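Local coordinates for putative peptidase (Parabacteroides merdae, PDB 4L8K), which probably acts as a serine peptidase of family S41, cleaving peptide bonds, although its substrate is not established, at residues Y51-I56 with N259-R264; A89-E94 with Y122-S127; T239-R244 with I303-G308. All coordinates share one frame; numbering follows the deposited sequence. Where two conformers were deposited one is given.

Interaction 1 (Y51-I56 with N259-R264); sequences YELFDI and NGWSVR. With PO4 (phosphate ion), chain E.
Phe54 turns the edge of its ring toward one face of the Trp261 indole, a T-shaped (edge-to-face) pair. The phenyl and six-membered ring centroids lie 5.3 Å apart and the planes stand at 73°. CG of Phe54 anti to its own backbone N (chi1 -173°) swings the ring across, placing CD2 over that indole face, offset toward the rim. Phe54 CB, fixed by the helix backbone, comes 3.6 Å from Trp261 CH2, and Phe54 N is closer still to the same carbon, at 3.5 Å.

The other apolar touch is made by Leu53, one residue earlier on the helix. Its CD2 methyl packs 3.7 Å from the same Trp261 CH2, so the far corner of the indole fits against two successive helix residues. Leu53 CD2 also approaches Asn259 ND2 at 3.9 Å.

The polar part lies within 259-264. Asn259 OD1 accepts from Trp261 N at 3.0 Å, nearly straight at 161°, with the donor above the amide carbonyl plane: an Asx turn. This bond folds the amide back, and Asn259 ND2 ends up 3.1 Å above the indole plane, over its centre, on the face opposite Phe54. The tryptophan is thus held between an amide and a phenyl edge.

At the other end of the segment Arg264 grips a phosphate, probably from the crystallisation liquor: NH1 bonds to phosphate O4 at 2.8 Å, while the bond from NH2 to O3 is weak. His68, Ser223, Ser249, Gly250 and Ser266 also bind the anion.

Phe54 and Trp261 both rest on Leu71 of strand 70-72, which pairs antiparallel with strand 262-266. Trp261 lies between helix 50-61 and this small sheet, and Leu53 extends the packing to Pro8 and Asn11 of helix 8-22.

Interaction 2 (A89-E94 with Y122-S127); sequences ANFYKE and YVYYGS
Phe91 and Tyr124 both carry CG anti to the backbone N, with chi1 at -179° and -177°, and these extended side chains reach across from opposite directions until their rings come alongside. The planes are nearly parallel, 15° apart, but slid past each other so that the rings barely overlap. Their centroids are 5.2 Å apart, and the contact is made by the outer atoms of each ring. Phe91 CE1 meets Tyr124 CE1 at 3.7 Å, and next to it Phe91 CZ lies 3.8 Å from Tyr124 CZ. The tyrosine oxygen joins in too, with Tyr124 OH 3.8 Å from Phe91 CZ.

Tyr124 belongs to strand 120-125 of the mixed sheet of the S41 peptidase domain, consistent with the ClpP/crotonase-type fold of this family. This strand runs antiparallel to 110-115 on one flank and parallel to 149-153 on the other. Phe91 instead sits in the loop just ahead of helix 93-100, where Tyr92 takes the N-cap position. Gln96 of that helix touches both side chains.

The phenol is pinned at its polar end by a hydrogen bond between Tyr124 OH and Arg155 O. Arg155 NH1 in turn bonds to Asn90 O, right beside Phe91. Over one face of the Tyr124 ring, toward its rim, the backbone just after the strand places Gly126 N 3.7 Å above the plane.

Interaction 3 (T239-R244 with I303-G308); sequences TVMGDR and IEAAIG
Helix 301-311 packs against the main mixed sheet of the peptidase domain, and the Met241 side chain of strand 238-242 bridges the two layers. The residue is selenomethionine in this model. Anti at both chi1 (174°) and chi2 (178°), its chain runs out straight from the strand and carries the selenium to the helix; the bend at the last torsion (chi3 -60°) then turns the terminal methyl toward Ala306 CA.

Selenium does most of the touching. Met241 SE is 3.4 Å from Ala306 N, a van der Waals contact against the helix backbone. The methyls of two successive alanines flank this approach, with Met241 SE 3.7 Å from Ala305 CB and 3.8 Å from Ala306 CB. The terminal methyl follows, Met241 CE standing 4.0 Å from Ala306 CA. The alanines, being small, let selenium reach the helix backbone; the CA atoms of Met241 and Ala306 are 7.4 Å apart. No hydrogen bond joins the two segments.

Ile302 and Leu309 of the helix also touch Met241, and Ile214 of the adjacent parallel strand reaches both Met241 and Ala306. Beyond the strand end Asp243 OD1 accepts from Arg244 N at 2.8 Å, met from above the carboxylate plane.

An apolar strand residue packed against two alanines of a covering helix is ordinary helix-on-sheet packing of an alpha/beta domain, here of the ClpP/crotonase-type fold expected for family S41.

Interactions 2 and 3 are neighbours, their centres 12 Å apart, and both draw on the large mixed sheet. They touch directly: Asn90 ND2 packs 3.3 Å from Asp243 OD2, and Tyr122 CE1 lies 4.0 Å from Ile303 CD1. Interaction 1 is remote. Its centre is 34 Å from that of interaction 2, and 41 Å from that of interaction 3, which lies on the opposite side of the chain's centre. Of the three, interaction 1 alone includes the bound phosphate, through Arg264. The anion, also held by Ser223 and His68, may lie at the active site, as the serine and histidine suggest for an S41 peptidase.

Interaction 1 (Y51-I56 with N259-R264)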
loop_
_atom_site.group_PDB
_atom_site.type_symbol
_atom_site.label_atom_id
_atom_site.label_comp_id
_atom_site.label_asym_id
_atom_site.label_seq_id
_atom_site.Cartn_x
_atom_site.Cartn_y
_atom_site.Cartn_z
ATOM N N TYR A 51 19.594 23.726 -9.420
ATOM C CA TYR A 51 19.667 22.332 -9.876
ATOM C C TYR A 51 20.664 21.530 -9.047
ATOM O O TYR A 51 20.387 20.388 -8.702
ATOM C CB TYR A 51 20.044 22.299 -11.368
ATOM C CG TYR A 51 19.084 23.094 -12.226
ATOM C CD1 TYR A 51 17.790 22.634 -12.471
ATOM C CD2 TYR A 51 19.456 24.319 -12.771
ATOM C CE1 TYR A 51 16.895 23.372 -13.250
ATOM C CE2 TYR A 51 18.579 25.052 -13.570
ATOM C CZ TYR A 51 17.299 24.577 -13.804
ATOM O OH TYR A 51 16.436 25.300 -14.597
ATOM N N GLU A 52 21.823 22.135 -8.736
ATOM C CA GLU A 52 22.861 21.525 -7.898
ATOM C C GLU A 52 22.328 21.324 -6.471
ATOM O O GLU A 52 22.548 20.269 -5.871
ATOM C CB GLU A 52 24.115 22.409 -7.895
ATOM C CG GLU A 52 24.774 22.477 -9.266
ATOM C CD GLU A 52 25.702 23.656 -9.520
ATOM O OE1 GLU A 52 25.743 24.592 -8.688
ATOM O OE2 GLU A 52 26.372 23.658 -10.577
ATOM N N LEU A 53 21.607 22.336 -5.938
ATOM C CA LEU A 53 20.990 22.281 -4.618
ATOM C C LEU A 53 19.949 21.151 -4.586
ATOM O O LEU A 53 19.933 20.358 -3.643
ATOM C CB LEU A 53 20.337 23.655 -4.250
ATOM C CG LEU A 53 19.561 23.681 -2.904
ATOM C CD1 LEU A 53 20.505 23.523 -1.715
ATOM C CD2 LEU A 53 18.726 24.927 -2.769
ATOM N N PHE A 54 19.102 21.071 -5.634
ATOM C CA PHE A 54 18.068 20.055 -5.725
ATOM C C PHE A 54 18.681 18.632 -5.715
ATOM O O PHE A 54 18.193 17.757 -4.997
ATOM C CB PHE A 54 17.155 20.268 -6.958
ATOM C CG PHE A 54 15.968 19.311 -6.979
ATOM C CD1 PHE A 54 16.092 18.047 -7.513
ATOM C CD2 PHE A 54 14.740 19.677 -6.428
ATOM C CE1 PHE A 54 15.027 17.151 -7.467
ATOM C CE2 PHE A 54 13.664 18.772 -6.403
ATOM C CZ PHE A 54 13.817 17.529 -6.936
ATOM N N ASP A 55 19.770 18.425 -6.472
ATOM C CA ASP A 55 20.428 17.113 -6.506
ATOM C C ASP A 55 20.998 16.698 -5.151
ATOM O O ASP A 55 20.804 15.549 -4.740
ATOM C CB ASP A 55 21.539 17.101 -7.562
ATOM C CG ASP A 55 21.029 16.963 -8.978
ATOM O OD1 ASP A 55 19.790 16.765 -9.154
ATOM O OD2 ASP A 55 21.858 17.011 -9.906
ATOM N N ILE A 56 21.685 17.626 -4.451
ATOM C CA ILE A 56 22.305 17.353 -3.158
ATOM C C ILE A 56 21.230 17.121 -2.064
ATOM O O ILE A 56 21.378 16.190 -1.259
ATOM C CB ILE A 56 23.333 18.467 -2.806
ATOM C CG1 ILE A 56 24.667 18.271 -3.595
ATOM C CG2 ILE A 56 23.580 18.632 -1.311
ATOM C CD1 ILE A 56 25.431 16.934 -3.386
ATOM N N ASN A 259 12.431 28.198 -0.407
ATOM C CA ASN A 259 12.484 28.417 -1.876
ATOM C C ASN A 259 11.196 27.949 -2.616
ATOM O O ASN A 259 11.145 27.976 -3.848
ATOM C CB ASN A 259 13.729 27.731 -2.497
ATOM C CG ASN A 259 13.759 26.212 -2.396
ATOM O OD1 ASN A 259 12.796 25.555 -1.986
ATOM N ND2 ASN A 259 14.905 25.621 -2.691
ATOM N N GLY A 260 10.195 27.495 -1.874
ATOM C CA GLY A 260 8.935 27.089 -2.478
ATOM C C GLY A 260 8.834 25.630 -2.841
ATOM O O GLY A 260 7.754 25.175 -3.218
ATOM N N TRP A 261 9.943 24.873 -2.735
ATOM C CA TRP A 261 9.896 23.432 -2.976
ATOM C C TRP A 261 9.156 22.785 -1.830
ATOM O O TRP A 261 9.022 23.395 -0.766
ATOM C CB TRP A 261 11.299 22.800 -3.091
ATOM C CG TRP A 261 12.211 23.351 -4.144
ATOM C CD1 TRP A 261 11.882 24.182 -5.176
ATOM C CD2 TRP A 261 13.619 23.114 -4.251
ATOM N NE1 TRP A 261 13.002 24.488 -5.912
ATOM C CE2 TRP A 261 14.087 23.849 -5.363
ATOM C CE3 TRP A 261 14.547 22.391 -3.483
ATOM C CZ2 TRP A 261 15.439 23.845 -5.756
ATOM C CZ3 TRP A 261 15.883 22.399 -3.866
ATOM C CH2 TRP A 261 16.317 23.131 -4.981
ATOM N N SER A 262 8.707 21.557 -2.008
ATOM C CA SER A 262 8.060 20.915 -0.893
ATOM C C SER A 262 8.676 19.533 -0.649
ATOM O O SER A 262 9.260 18.944 -1.548
ATOM C CB SER A 262 6.546 20.862 -1.087
ATOM O OG SER A 262 6.181 19.864 -2.021
ATOM N N VAL A 263 8.642 19.087 0.605
ATOM C CA VAL A 263 9.098 17.764 1.028
ATOM C C VAL A 263 7.877 17.007 1.556
ATOM O O VAL A 263 7.059 17.584 2.264
ATOM C CB VAL A 263 10.257 17.801 2.057
ATOM C CG1 VAL A 263 9.888 18.586 3.329
ATOM C CG2 VAL A 263 10.747 16.391 2.388
ATOM N N ARG A 264 7.737 15.738 1.177
ATOM C CA ARG A 264 6.636 14.893 1.631
ATOM C C ARG A 264 7.191 13.550 2.096
ATOM O O ARG A 264 8.246 13.107 1.607
ATOM C CB ARG A 264 5.547 14.701 0.536
ATOM C CG ARG A 264 5.989 13.945 -0.723
ATOM C CD ARG A 264 5.746 12.436 -0.666
ATOM N NE ARG A 264 4.328 12.075 -0.776
ATOM C CZ ARG A 264 3.751 11.053 -0.138
ATOM N NH1 ARG A 264 4.463 10.277 0.678
ATOM N NH2 ARG A 264 2.462 10.792 -0.322
HETATM P P PO4 E . 2.029 7.793 2.333
HETATM O O1 PO4 E . 2.371 8.255 3.737
HETATM O O2 PO4 E . 1.527 6.315 2.396
HETATM O O3 PO4 E . 0.926 8.716 1.752
HETATM O O4 PO4 E . 3.304 7.849 1.460
#

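Interaction 2 (A89-E94 with Y122-S127)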
loop_
_atom_site.group_PDB
_atom_site.type_symbol
_atom_site.label_atom_id
_atom_site.label_comp_id
_atom_site.label_asym_id
_atom_site.label_seq_id
_atom_site.Cartn_x
_atom_site.Cartn_y
_atom_site.Cartn_z
ATOM N N ALA A 89 7.873 -6.858 -10.733
ATOM C CA ALA A 89 6.593 -6.215 -11.036
ATOM C C ALA A 89 5.433 -7.052 -10.447
ATOM O O ALA A 89 4.595 -6.515 -9.712
ATOM C CB ALA A 89 6.426 -6.020 -12.545
ATOM N N ASN A 90 5.438 -8.376 -10.704
ATOM C CA ASN A 90 4.438 -9.366 -10.213
ATOM C C ASN A 90 3.021 -9.024 -10.617
ATOM O O ASN A 90 2.056 -9.454 -9.959
ATOM C CB ASN A 90 4.539 -9.576 -8.678
ATOM C CG ASN A 90 5.683 -10.498 -8.306
ATOM O OD1 ASN A 90 5.970 -11.465 -9.001
ATOM N ND2 ASN A 90 6.382 -10.210 -7.237
ATOM N N PHE A 91 2.891 -8.309 -11.755
ATOM C CA PHE A 91 1.610 -7.915 -12.363
ATOM C C PHE A 91 1.886 -7.435 -13.780
ATOM O O PHE A 91 2.835 -6.683 -13.986
ATOM C CB PHE A 91 0.894 -6.796 -11.545
ATOM C CG PHE A 91 -0.444 -6.384 -12.115
ATOM C CD1 PHE A 91 -1.597 -7.108 -11.823
ATOM C CD2 PHE A 91 -0.542 -5.302 -12.982
ATOM C CE1 PHE A 91 -2.831 -6.760 -12.386
ATOM C CE2 PHE A 91 -1.774 -4.950 -13.553
ATOM C CZ PHE A 91 -2.907 -5.680 -13.246
ATOM N N TYR A 92 1.074 -7.880 -14.747
ATOM C CA TYR A 92 1.160 -7.478 -16.150
ATOM C C TYR A 92 -0.241 -7.419 -16.658
ATOM O O TYR A 92 -0.960 -8.432 -16.614
ATOM C CB TYR A 92 2.029 -8.449 -16.996
ATOM C CG TYR A 92 3.441 -8.605 -16.466
ATOM C CD1 TYR A 92 4.433 -7.679 -16.784
ATOM C CD2 TYR A 92 3.771 -9.644 -15.595
ATOM C CE1 TYR A 92 5.729 -7.807 -16.279
ATOM C CE2 TYR A 92 5.054 -9.770 -15.074
ATOM C CZ TYR A 92 6.032 -8.859 -15.429
ATOM O OH TYR A 92 7.295 -9.001 -14.923
ATOM N N LYS A 93 -0.660 -6.233 -17.093
ATOM C CA LYS A 93 -1.999 -5.978 -17.627
ATOM C C LYS A 93 -2.302 -6.933 -18.810
ATOM O O LYS A 93 -3.398 -7.490 -18.882
ATOM C CB LYS A 93 -2.090 -4.489 -18.049
ATOM C CG LYS A 93 -3.324 -4.068 -18.850
ATOM C CD LYS A 93 -4.567 -3.821 -17.982
ATOM C CE LYS A 93 -5.733 -3.204 -18.740
ATOM N NZ LYS A 93 -6.131 -3.973 -19.968
ATOM N N GLU A 94 -1.315 -7.156 -19.694
ATOM C CA GLU A 94 -1.447 -8.015 -20.883
ATOM C C GLU A 94 -1.753 -9.469 -20.476
ATOM O O GLU A 94 -2.549 -10.128 -21.145
ATOM C CB GLU A 94 -0.181 -7.945 -21.771
ATOM C CG GLU A 94 0.126 -6.547 -22.295
ATOM C CD GLU A 94 0.771 -5.518 -21.368
ATOM O OE1 GLU A 94 1.194 -5.870 -20.236
ATOM O OE2 GLU A 94 0.854 -4.343 -21.798
ATOM N N TYR A 122 -13.563 -13.300 -9.441
ATOM C CA TYR A 122 -12.310 -12.525 -9.522
ATOM C C TYR A 122 -12.644 -11.026 -9.606
ATOM O O TYR A 122 -13.468 -10.615 -10.413
ATOM C CB TYR A 122 -11.414 -12.994 -10.689
ATOM C CG TYR A 122 -10.208 -12.096 -10.941
ATOM C CD1 TYR A 122 -9.042 -12.225 -10.185
ATOM C CD2 TYR A 122 -10.258 -11.076 -11.891
ATOM C CE1 TYR A 122 -7.951 -11.377 -10.383
ATOM C CE2 TYR A 122 -9.184 -10.197 -12.068
ATOM C CZ TYR A 122 -8.028 -10.363 -11.328
ATOM O OH TYR A 122 -6.969 -9.509 -11.536
ATOM N N VAL A 123 -12.032 -10.231 -8.729
ATOM C CA VAL A 123 -12.186 -8.773 -8.731
ATOM C C VAL A 123 -10.799 -8.133 -8.889
ATOM O O VAL A 123 -9.865 -8.492 -8.176
ATOM C CB VAL A 123 -12.919 -8.196 -7.462
ATOM C CG1 VAL A 123 -13.120 -6.680 -7.565
ATOM C CG2 VAL A 123 -14.257 -8.890 -7.193
ATOM N N TYR A 124 -10.674 -7.183 -9.811
ATOM C CA TYR A 124 -9.493 -6.339 -9.886
ATOM C C TYR A 124 -9.908 -4.923 -9.467
ATOM O O TYR A 124 -10.843 -4.334 -10.031
ATOM C CB TYR A 124 -8.787 -6.328 -11.247
ATOM C CG TYR A 124 -7.535 -5.475 -11.187
ATOM C CD1 TYR A 124 -6.477 -5.817 -10.346
ATOM C CD2 TYR A 124 -7.439 -4.287 -11.904
ATOM C CE1 TYR A 124 -5.343 -5.014 -10.241
ATOM C CE2 TYR A 124 -6.294 -3.490 -11.835
ATOM C CZ TYR A 124 -5.262 -3.842 -10.974
ATOM O OH TYR A 124 -4.153 -3.053 -10.822
ATOM N N TYR A 125 -9.240 -4.404 -8.442
ATOM C CA TYR A 125 -9.480 -3.056 -7.957
ATOM C C TYR A 125 -8.145 -2.291 -8.049
ATOM O O TYR A 125 -7.283 -2.413 -7.177
ATOM C CB TYR A 125 -10.073 -3.088 -6.532
ATOM C CG TYR A 125 -10.574 -1.731 -6.079
ATOM C CD1 TYR A 125 -11.513 -1.026 -6.827
ATOM C CD2 TYR A 125 -10.122 -1.159 -4.898
ATOM C CE1 TYR A 125 -11.980 0.223 -6.412
ATOM C CE2 TYR A 125 -10.592 0.082 -4.469
ATOM C CZ TYR A 125 -11.540 0.758 -5.218
ATOM O OH TYR A 125 -12.001 1.982 -4.814
ATOM N N GLY A 126 -7.970 -1.566 -9.151
ATOM C CA GLY A 126 -6.723 -0.875 -9.453
ATOM C C GLY A 126 -6.415 0.390 -8.690
ATOM O O GLY A 126 -5.252 0.800 -8.629
ATOM N N SER A 127 -7.440 1.070 -8.166
ATOM C CA SER A 127 -7.222 2.356 -7.496
ATOM C C SER A 127 -8.269 2.642 -6.443
ATOM O O SER A 127 -9.449 2.605 -6.765
ATOM C CB SER A 127 -7.232 3.491 -8.532
ATOM O OG SER A 127 -7.033 4.743 -7.892
#

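Interaction 3 (T239-R244 with I303-G308)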
loop_
_atom_site.group_PDB
_atom_site.type_symbol
_atom_site.label_atom_id
_atom_site.label_comp_id
_atom_site.label_asym_id
_atom_site.label_seq_id
_atom_site.Cartn_x
_atom_site.Cartn_y
_atom_site.Cartn_z
ATOM N N THR A 239 -6.798 -15.055 2.943
ATOM C CA THR A 239 -5.397 -15.383 2.699
ATOM C C THR A 239 -4.845 -14.277 1.795
ATOM O O THR A 239 -5.486 -13.928 0.805
ATOM C CB THR A 239 -5.208 -16.773 2.084
ATOM O OG1 THR A 239 -5.866 -17.737 2.894
ATOM C CG2 THR A 239 -3.732 -17.140 1.926
ATOM N N VAL A 240 -3.699 -13.705 2.155
ATOM C CA VAL A 240 -3.012 -12.707 1.350
ATOM C C VAL A 240 -1.919 -13.443 0.572
ATOM O O VAL A 240 -1.146 -14.214 1.140
ATOM C CB VAL A 240 -2.457 -11.503 2.172
ATOM C CG1 VAL A 240 -1.742 -10.496 1.250
ATOM C CG2 VAL A 240 -3.581 -10.812 2.949
HETATM N N MSE A 241 -1.872 -13.219 -0.744
HETATM C CA MSE A 241 -0.922 -13.909 -1.598
HETATM C C MSE A 241 -0.234 -12.936 -2.573
HETATM O O MSE A 241 -0.844 -11.983 -3.022
HETATM C CB MSE A 241 -1.693 -15.007 -2.341
HETATM C CG MSE A 241 -0.892 -15.763 -3.391
HETATM SE SE MSE A 241 -1.974 -17.144 -4.198
HETATM C CE MSE A 241 -2.438 -18.210 -2.735
ATOM N N GLY A 242 1.012 -13.237 -2.920
ATOM C CA GLY A 242 1.784 -12.463 -3.872
ATOM C C GLY A 242 3.097 -12.013 -3.276
ATOM O O GLY A 242 3.907 -12.838 -2.840
ATOM N N ASP A 243 3.302 -10.704 -3.220
ATOM C CA ASP A 243 4.551 -10.157 -2.697
ATOM C C ASP A 243 4.275 -9.129 -1.598
ATOM O O ASP A 243 3.124 -8.700 -1.388
ATOM C CB ASP A 243 5.358 -9.519 -3.850
ATOM C CG ASP A 243 6.858 -9.319 -3.610
ATOM O OD1 ASP A 243 7.362 -9.745 -2.530
ATOM O OD2 ASP A 243 7.523 -8.730 -4.488
ATOM N N ARG A 244 5.345 -8.770 -0.875
ATOM C CA ARG A 244 5.284 -7.776 0.194
ATOM C C ARG A 244 4.702 -6.474 -0.379
ATOM O O ARG A 244 5.055 -6.069 -1.501
ATOM C CB ARG A 244 6.689 -7.562 0.798
ATOM C CG ARG A 244 6.788 -6.572 1.966
ATOM C CD ARG A 244 8.234 -6.512 2.459
ATOM N NE ARG A 244 8.478 -5.566 3.556
ATOM C CZ ARG A 244 8.151 -5.766 4.834
ATOM N NH1 ARG A 244 7.489 -6.856 5.198
ATOM N NH2 ARG A 244 8.460 -4.862 5.750
ATOM N N ILE A 303 -2.509 -15.476 -9.885
ATOM C CA ILE A 303 -3.933 -15.790 -10.068
ATOM C C ILE A 303 -4.123 -17.330 -10.055
ATOM O O ILE A 303 -5.036 -17.821 -9.381
ATOM C CB ILE A 303 -4.553 -15.120 -11.327
ATOM C CG1 ILE A 303 -4.498 -13.572 -11.218
ATOM C CG2 ILE A 303 -6.018 -15.604 -11.564
ATOM C CD1 ILE A 303 -4.916 -12.793 -12.549
ATOM N N GLU A 304 -3.219 -18.083 -10.743
ATOM C CA GLU A 304 -3.309 -19.545 -10.822
ATOM C C GLU A 304 -3.168 -20.218 -9.447
ATOM O O GLU A 304 -3.948 -21.118 -9.141
ATOM C CB GLU A 304 -2.280 -20.122 -11.795
ATOM C CG GLU A 304 -2.520 -19.727 -13.238
ATOM C CD GLU A 304 -3.792 -20.224 -13.897
ATOM O OE1 GLU A 304 -4.399 -21.199 -13.405
ATOM O OE2 GLU A 304 -4.156 -19.653 -14.944
ATOM N N ALA A 305 -2.206 -19.760 -8.614
ATOM C CA ALA A 305 -2.002 -20.294 -7.262
ATOM C C ALA A 305 -3.239 -20.018 -6.395
ATOM O O ALA A 305 -3.680 -20.907 -5.676
ATOM C CB ALA A 305 -0.755 -19.691 -6.634
ATOM N N ALA A 306 -3.833 -18.810 -6.537
ATOM C CA ALA A 306 -5.032 -18.398 -5.803
ATOM C C ALA A 306 -6.223 -19.284 -6.221
ATOM O O ALA A 306 -6.956 -19.770 -5.349
ATOM C CB ALA A 306 -5.318 -16.919 -6.058
ATOM N N ILE A 307 -6.367 -19.563 -7.555
ATOM C CA ILE A 307 -7.428 -20.434 -8.093
ATOM C C ILE A 307 -7.237 -21.843 -7.512
ATOM O O ILE A 307 -8.196 -22.405 -7.005
ATOM C CB ILE A 307 -7.487 -20.441 -9.658
ATOM C CG1 ILE A 307 -8.027 -19.100 -10.219
ATOM C CG2 ILE A 307 -8.321 -21.636 -10.203
ATOM C CD1 ILE A 307 -7.801 -18.936 -11.791
ATOM N N GLY A 308 -5.995 -22.356 -7.550
ATOM C CA GLY A 308 -5.653 -23.673 -7.010
ATOM C C GLY A 308 -6.016 -23.836 -5.538
ATOM O O GLY A 308 -6.667 -24.806 -5.134
#